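Local coordinates for hypothetical protein SPy2152 (Streptococcus pyogenes, PDB 2FU2), which probably protects its bacterial host from a bacteriocin, as a small helical immunity protein of the enterocin A immunity family, at residues Tyr25-Ile30 with Leu53-Tyr57. Numbering follows the deposited sequence.
Sequences YFRQAI and LINQY
L53 enters the surface of helix 24-40 as a knob in the hole formed by Y25, F26, A29 and I30. With its CG anti to the backbone N (chi1 178°), the isobutyl group is carried off its helix toward 24-40, where it slides past F26. Both methyls touch CB of A29, and CD1 also meets CD1 of F26 (3.8 Å). CD2 presses to 3.4 Å from both CB of A29 and CD1 of I30, closer than two carbons normally sit. Next to this knob, F26 and Y57 form a T-shaped pair, ring planes 78° apart, in which CD1 of Y57 stands 3.4 Å above the centre of the F26 ring. CD2 of Y25, from the same helix, lies over the opposite face of F26, and CG of Q56 meets its edge at CZ (3.7 Å).

Toward solvent the packing gives way to a single polar link. The extended Q56 side chain offers OE1 to the hydroxyl of the exposed Y25, OH to OE1 3.0 Å, with the donor tilted 29° from the carbonyl plane.

Segments 25-30 and 53-57 run nearly antiparallel, on helices 24-40 and 44-60 of a compact all-helical bundle. Around the apolar part, I30 leans on helix 4-15, I54 and Y57 reach helix 67-78, and the short helix 18-21 packs on F26 and Y57.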
loop_
_atom_site.group_PDB
_atom_site.type_symbol
_atom_site.label_atom_id
_atom_site.label_comp_id
_atom_site.label_asym_id
_atom_site.label_seq_id
_atom_site.Cartn_x
_atom_site.Cartn_y
_atom_site.Cartn_z
ATOM N N TYR A 25 -0.989 9.146 9.545
ATOM C CA TYR A 25 -1.854 9.148 8.340
ATOM C C TYR A 25 -1.585 7.956 7.394
ATOM O O TYR A 25 -2.498 7.211 7.027
ATOM C CB TYR A 25 -1.777 10.475 7.598
ATOM C CG TYR A 25 -2.376 10.382 6.229
ATOM C CD1 TYR A 25 -3.742 10.421 6.063
ATOM C CD2 TYR A 25 -1.581 10.167 5.108
ATOM C CE1 TYR A 25 -4.314 10.310 4.800
ATOM C CE2 TYR A 25 -2.123 10.090 3.837
ATOM C CZ TYR A 25 -3.497 10.154 3.695
ATOM O OH TYR A 25 -4.092 10.046 2.462
ATOM N N PHE A 26 -0.337 7.747 7.025
ATOM C CA PHE A 26 -0.040 6.595 6.186
ATOM C C PHE A 26 -0.293 5.266 6.891
ATOM O O PHE A 26 -0.830 4.348 6.282
ATOM C CB PHE A 26 1.377 6.660 5.565
ATOM C CG PHE A 26 1.525 7.759 4.532
ATOM C CD1 PHE A 26 0.954 7.620 3.270
ATOM C CD2 PHE A 26 2.207 8.969 4.837
ATOM C CE1 PHE A 26 1.094 8.620 2.320
ATOM C CE2 PHE A 26 2.341 9.966 3.859
ATOM C CZ PHE A 26 1.780 9.789 2.621
ATOM N N ARG A 27 0.069 5.161 8.167
ATOM C CA ARG A 27 -0.151 3.880 8.891
ATOM C C ARG A 27 -1.616 3.433 8.865
ATOM O O ARG A 27 -1.898 2.235 8.626
ATOM C CB ARG A 27 0.308 3.933 10.326
ATOM C CG ARG A 27 0.454 2.559 10.959
ATOM C CD ARG A 27 0.158 2.538 12.456
ATOM N NE ARG A 27 -1.005 3.368 12.750
ATOM C CZ ARG A 27 -1.596 3.486 13.932
ATOM N NH1 ARG A 27 -1.196 2.782 14.992
ATOM N NH2 ARG A 27 -2.627 4.305 14.048
ATOM N N GLN A 28 -2.527 4.373 9.171
ATOM C CA GLN A 28 -3.971 4.129 9.245
ATOM C C GLN A 28 -4.569 3.849 7.856
ATOM O O GLN A 28 -5.314 2.913 7.641
ATOM C CB GLN A 28 -4.645 5.363 9.842
ATOM C CG GLN A 28 -6.155 5.180 10.085
ATOM C CD GLN A 28 -6.764 6.414 10.652
ATOM O OE1 GLN A 28 -6.104 7.183 11.389
ATOM N NE2 GLN A 28 -8.014 6.647 10.305
ATOM N N ALA A 29 -4.216 4.701 6.915
ATOM C CA ALA A 29 -4.532 4.508 5.516
ATOM C C ALA A 29 -4.179 3.099 5.017
ATOM O O ALA A 29 -5.055 2.359 4.479
ATOM C CB ALA A 29 -3.841 5.588 4.673
ATOM N N ILE A 30 -2.918 2.711 5.176
ATOM C CA ILE A 30 -2.534 1.344 4.748
ATOM C C ILE A 30 -3.370 0.291 5.498
ATOM O O ILE A 30 -3.908 -0.696 4.898
ATOM C CB ILE A 30 -0.988 1.083 4.930
ATOM C CG1 ILE A 30 -0.139 2.024 4.027
ATOM C CG2 ILE A 30 -0.656 -0.448 4.799
ATOM C CD1 ILE A 30 -0.412 1.815 2.532
ATOM N N LEU A 53 -2.674 6.277 -2.836
ATOM C CA LEU A 53 -1.998 6.438 -1.543
ATOM C C LEU A 53 -0.457 6.236 -1.676
ATOM O O LEU A 53 0.331 7.049 -1.185
ATOM C CB LEU A 53 -2.624 5.514 -0.478
ATOM C CG LEU A 53 -2.008 5.531 0.911
ATOM C CD1 LEU A 53 -2.313 6.855 1.588
ATOM C CD2 LEU A 53 -2.466 4.380 1.787
ATOM N N ILE A 54 -0.034 5.205 -2.409
ATOM C CA ILE A 54 1.386 4.936 -2.607
ATOM C C ILE A 54 2.048 5.974 -3.503
ATOM O O ILE A 54 3.147 6.440 -3.184
ATOM C CB ILE A 54 1.648 3.473 -3.110
ATOM C CG1 ILE A 54 1.059 2.445 -2.138
ATOM C CG2 ILE A 54 3.136 3.215 -3.182
ATOM C CD1 ILE A 54 1.763 2.462 -0.722
ATOM N N ASN A 55 1.390 6.391 -4.582
ATOM C CA ASN A 55 1.925 7.563 -5.332
ATOM C C ASN A 55 2.189 8.752 -4.415
ATOM O O ASN A 55 3.275 9.356 -4.488
ATOM C CB ASN A 55 1.021 7.991 -6.473
ATOM C CG ASN A 55 0.904 6.939 -7.497
ATOM O OD1 ASN A 55 1.695 5.987 -7.514
ATOM N ND2 ASN A 55 -0.062 7.079 -8.375
ATOM N N GLN A 56 1.191 9.063 -3.562
ATOM C CA GLN A 56 1.237 10.159 -2.634
ATOM C C GLN A 56 2.413 9.971 -1.687
ATOM O O GLN A 56 3.160 10.902 -1.448
ATOM C CB GLN A 56 -0.068 10.219 -1.863
ATOM C CG GLN A 56 0.025 10.883 -0.477
ATOM C CD GLN A 56 -1.345 11.135 0.178
ATOM O OE1 GLN A 56 -2.235 10.278 0.166
ATOM N NE2 GLN A 56 -1.507 12.297 0.754
ATOM N N TYR A 57 2.602 8.748 -1.168
ATOM C CA TYR A 57 3.742 8.499 -0.283
ATOM C C TYR A 57 5.085 8.732 -1.036
ATOM O O TYR A 57 6.015 9.484 -0.579
ATOM C CB TYR A 57 3.689 7.096 0.310
ATOM C CG TYR A 57 4.755 6.948 1.295
ATOM C CD1 TYR A 57 4.510 7.198 2.628
ATOM C CD2 TYR A 57 6.070 6.672 0.883
ATOM C CE1 TYR A 57 5.558 7.137 3.581
ATOM C CE2 TYR A 57 7.135 6.603 1.814
ATOM C CZ TYR A 57 6.869 6.837 3.171
ATOM O OH TYR A 57 7.890 6.787 4.098
#